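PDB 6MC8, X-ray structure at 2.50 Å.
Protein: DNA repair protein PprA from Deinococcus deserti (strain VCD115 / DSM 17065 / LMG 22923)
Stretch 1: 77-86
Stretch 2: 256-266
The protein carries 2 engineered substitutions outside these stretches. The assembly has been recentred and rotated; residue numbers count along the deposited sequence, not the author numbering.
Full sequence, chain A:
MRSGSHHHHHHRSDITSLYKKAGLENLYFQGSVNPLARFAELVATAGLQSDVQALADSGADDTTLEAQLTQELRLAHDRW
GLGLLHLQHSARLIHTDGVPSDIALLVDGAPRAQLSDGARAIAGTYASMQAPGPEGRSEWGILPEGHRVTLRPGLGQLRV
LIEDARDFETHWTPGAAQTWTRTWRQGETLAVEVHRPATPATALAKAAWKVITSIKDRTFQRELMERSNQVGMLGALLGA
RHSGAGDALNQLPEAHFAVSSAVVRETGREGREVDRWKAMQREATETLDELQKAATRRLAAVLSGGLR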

# COMPACT_ATOMS: atom_id res chain seq x y z
N HIS A 77 12.88 20.79 -3.89
CA HIS A 77 11.86 20.28 -4.80
C HIS A 77 10.49 20.20 -4.14
O HIS A 77 9.47 20.20 -4.84
CB HIS A 77 12.26 18.91 -5.35
CG HIS A 77 13.19 18.98 -6.52
ND1 HIS A 77 12.78 19.44 -7.75
CD2 HIS A 77 14.49 18.64 -6.65
CE1 HIS A 77 13.80 19.38 -8.59
NE2 HIS A 77 14.84 18.90 -7.95
N ASP A 78 10.44 20.15 -2.81
CA ASP A 78 9.16 20.23 -2.12
C ASP A 78 8.56 21.62 -2.26
O ASP A 78 7.34 21.79 -2.18
CB ASP A 78 9.33 19.89 -0.64
CG ASP A 78 9.62 18.43 -0.41
OD1 ASP A 78 9.18 17.60 -1.21
OD2 ASP A 78 10.31 18.12 0.58
N ARG A 79 9.40 22.62 -2.49
CA ARG A 79 8.98 24.00 -2.51
C ARG A 79 8.91 24.57 -3.92
O ARG A 79 8.07 25.44 -4.18
CB ARG A 79 9.91 24.81 -1.63
CG ARG A 79 9.77 24.40 -0.19
CD ARG A 79 10.78 25.06 0.68
NE ARG A 79 10.55 24.76 2.09
CZ ARG A 79 11.29 25.24 3.08
NH1 ARG A 79 12.30 26.05 2.82
NH2 ARG A 79 11.00 24.91 4.33
N TRP A 80 9.75 24.09 -4.83
CA TRP A 80 9.64 24.46 -6.23
C TRP A 80 8.34 23.97 -6.84
O TRP A 80 7.77 24.65 -7.70
CB TRP A 80 10.84 23.90 -7.00
CG TRP A 80 12.10 24.65 -6.74
CD1 TRP A 80 12.22 25.92 -6.29
CD2 TRP A 80 13.43 24.13 -6.84
NE1 TRP A 80 13.54 26.26 -6.16
CE2 TRP A 80 14.31 25.17 -6.48
CE3 TRP A 80 13.97 22.90 -7.21
CZ2 TRP A 80 15.69 25.01 -6.48
CZ3 TRP A 80 15.34 22.75 -7.21
CH2 TRP A 80 16.18 23.80 -6.85
N GLY A 81 7.84 22.82 -6.39
CA GLY A 81 6.53 22.32 -6.77
C GLY A 81 6.41 21.93 -8.23
O GLY A 81 5.43 22.26 -8.89
N LEU A 82 7.40 21.21 -8.73
CA LEU A 82 7.44 20.86 -10.14
C LEU A 82 6.64 19.61 -10.45
O LEU A 82 6.46 19.29 -11.63
CB LEU A 82 8.90 20.68 -10.58
CG LEU A 82 9.78 21.90 -10.34
CD1 LEU A 82 11.21 21.64 -10.75
CD2 LEU A 82 9.23 23.14 -11.01
N GLY A 83 6.13 18.92 -9.44
CA GLY A 83 5.40 17.69 -9.67
C GLY A 83 6.30 16.51 -9.91
O GLY A 83 5.97 15.64 -10.73
N LEU A 84 7.43 16.45 -9.22
CA LEU A 84 8.41 15.39 -9.40
C LEU A 84 8.59 14.58 -8.12
O LEU A 84 9.65 14.03 -7.86
CB LEU A 84 9.75 15.97 -9.85
CG LEU A 84 9.68 16.85 -11.10
CD1 LEU A 84 11.05 17.38 -11.48
CD2 LEU A 84 9.02 16.14 -12.26
N LEU A 85 7.53 14.52 -7.30
CA LEU A 85 7.57 13.79 -6.04
C LEU A 85 7.55 12.28 -6.23
O LEU A 85 7.91 11.55 -5.30
CB LEU A 85 6.39 14.23 -5.17
CG LEU A 85 6.46 15.67 -4.67
CD1 LEU A 85 5.16 16.10 -4.03
CD2 LEU A 85 7.60 15.80 -3.68
N HIS A 86 7.13 11.81 -7.40
CA HIS A 86 7.21 10.40 -7.75
C HIS A 86 8.61 9.98 -8.17
O HIS A 86 8.85 8.78 -8.35
CB HIS A 86 6.22 10.09 -8.87
CG HIS A 86 6.55 10.77 -10.16
ND1 HIS A 86 6.31 12.10 -10.38
CD2 HIS A 86 7.09 10.29 -11.30
CE1 HIS A 86 6.70 12.42 -11.60
NE2 HIS A 86 7.18 11.34 -12.18
N HIS A 256 14.64 31.33 -12.95
CA HIS A 256 14.32 30.01 -13.48
C HIS A 256 13.72 29.08 -12.44
O HIS A 256 13.36 27.95 -12.78
CB HIS A 256 15.58 29.37 -14.07
CG HIS A 256 16.23 30.22 -15.12
ND1 HIS A 256 15.70 30.36 -16.39
CD2 HIS A 256 17.31 31.03 -15.07
CE1 HIS A 256 16.46 31.20 -17.08
NE2 HIS A 256 17.44 31.61 -16.30
N PHE A 257 13.58 29.52 -11.20
CA PHE A 257 13.04 28.71 -10.12
C PHE A 257 12.21 29.59 -9.21
O PHE A 257 12.64 30.68 -8.83
CB PHE A 257 14.15 28.02 -9.33
CG PHE A 257 14.81 26.89 -10.06
CD1 PHE A 257 14.28 25.61 -10.00
CD2 PHE A 257 15.94 27.10 -10.82
CE1 PHE A 257 14.88 24.58 -10.67
CE2 PHE A 257 16.54 26.07 -11.50
CZ PHE A 257 16.01 24.80 -11.42
N ALA A 258 11.02 29.12 -8.86
CA ALA A 258 10.14 29.84 -7.96
C ALA A 258 9.52 28.87 -6.96
O ALA A 258 9.44 27.67 -7.21
CB ALA A 258 9.04 30.59 -8.72
N VAL A 259 9.09 29.41 -5.83
CA VAL A 259 8.40 28.64 -4.81
C VAL A 259 6.92 28.57 -5.15
O VAL A 259 6.26 29.61 -5.30
CB VAL A 259 8.61 29.24 -3.41
CG1 VAL A 259 7.71 28.57 -2.39
CG2 VAL A 259 10.04 29.09 -2.99
N SER A 260 6.39 27.36 -5.25
CA SER A 260 4.97 27.16 -5.48
C SER A 260 4.32 26.18 -4.51
O SER A 260 3.08 26.14 -4.46
CB SER A 260 4.71 26.68 -6.92
OG SER A 260 5.22 25.38 -7.12
N SER A 261 5.08 25.41 -3.75
CA SER A 261 4.49 24.44 -2.84
C SER A 261 5.20 24.48 -1.49
O SER A 261 6.19 25.19 -1.30
CB SER A 261 4.54 23.02 -3.42
OG SER A 261 3.71 22.90 -4.55
N ALA A 262 4.65 23.72 -0.56
CA ALA A 262 5.24 23.46 0.75
C ALA A 262 4.70 22.14 1.26
O ALA A 262 3.49 21.91 1.23
CB ALA A 262 4.94 24.59 1.74
N VAL A 263 5.59 21.27 1.71
CA VAL A 263 5.24 19.91 2.11
C VAL A 263 5.60 19.72 3.58
O VAL A 263 6.71 20.03 4.00
CB VAL A 263 5.96 18.87 1.22
CG1 VAL A 263 5.60 17.46 1.65
CG2 VAL A 263 5.63 19.09 -0.24
N VAL A 264 4.64 19.20 4.35
CA VAL A 264 4.87 18.81 5.74
C VAL A 264 4.68 17.30 5.84
O VAL A 264 3.68 16.76 5.35
CB VAL A 264 3.92 19.56 6.69
CG1 VAL A 264 4.10 19.08 8.12
CG2 VAL A 264 4.18 21.04 6.63
N ARG A 265 5.64 16.63 6.47
CA ARG A 265 5.62 15.18 6.61
C ARG A 265 5.62 14.80 8.09
O ARG A 265 6.09 15.54 8.95
CB ARG A 265 6.81 14.54 5.91
CG ARG A 265 6.76 14.66 4.41
CD ARG A 265 7.99 14.06 3.76
NE ARG A 265 7.95 14.17 2.31
CZ ARG A 265 8.42 15.20 1.62
NH1 ARG A 265 8.96 16.23 2.25
NH2 ARG A 265 8.34 15.21 0.30
N GLU A 266 5.07 13.62 8.37
CA GLU A 266 4.98 13.09 9.72
C GLU A 266 5.12 11.58 9.69
O GLU A 266 4.40 10.89 8.96
CB GLU A 266 3.65 13.47 10.38
CG GLU A 266 3.52 12.97 11.80
CD GLU A 266 4.48 13.65 12.76
OE1 GLU A 266 4.80 14.83 12.55
OE2 GLU A 266 4.92 12.98 13.70
O HOH W 1 8.96 19.95 2.94

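The two stretches lie far apart in sequence, but Asp78 to Trp80 run alongside the second stretch in the opposite direction, with Asp78 nearest Val263, Arg79 nearest Ser261 and Trp80 nearest Val259. Residues 77-80 are the last turn of a helix, which Gly81 ends by taking up a positive phi; a weak bond from Gly81 N to His77 O, 3.5 Å, closes the turn. Carbonyl groups at the end of a helix lack the usual partners further along the chain, and here two of them are met by Ser260 and Ser261 of the second stretch. Arg79 O accepts two hydrogen bonds from consecutive amides, from Ser260 N at 2.8 Å and from Ser261 N at 3.0 Å. One residue on, Trp80 O accepts a hydrogen bond from Ser260 OG at 2.7 Å, so Ser260 binds adjacent carbonyls through its backbone and its side chain.

Weaker CA-H...O contacts fill in the backbone match. Arg79 CA lies 3.3 Å from Ser261 O, Trp80 CA lies 3.4 Å from Ala258 O, and Val259 CA approaches Arg79 O at 3.3 Å. The serine hydroxyls leave no room for a side chain at Gly81: an ideal CB there would point toward the second stretch and fall 2.1 Å from Ser260 OG and 2.6 Å from Ser261 OG. The positive phi favours glycine as well.

Beyond the backbone, the contact has a charged end and an aromatic end. At the first, Asp78 and Arg265 form a two-pronged salt bridge, with Arg265 NH2 2.9 Å from Asp78 OD1 and Arg265 NH1 2.9 Å from Asp78 OD2. Both N-H groups point almost straight at their acceptors, and the carboxylate meets the guanidinium at its edge, where those groups project. A water bridges the two stretches here, donating to Val263 O at 2.5 Å and, over a longer 3.3 Å, to Asp78 OD2. Val263 points toward the helix, its CG2 3.8 Å from Asp78 CB, while Leu85 CD2 packs 4.1 Å from Arg265 NH2.

At the other end, Trp80 and Phe257 bury their rings against each other. The CA-to-CB bond of Trp80 points away from the second stretch, yet the indole comes back to it, and Phe257 CD1 lies over one indole face, 3.5 Å from Trp80 CE2. The ring planes are oblique, at 37°, with the phenyl centroid 4.4 Å from that of the six-membered ring. Phe257 CB adds a CH-pi contact, 4.1 Å from the centroid of the five-membered ring of Trp80, so both indole rings are engaged.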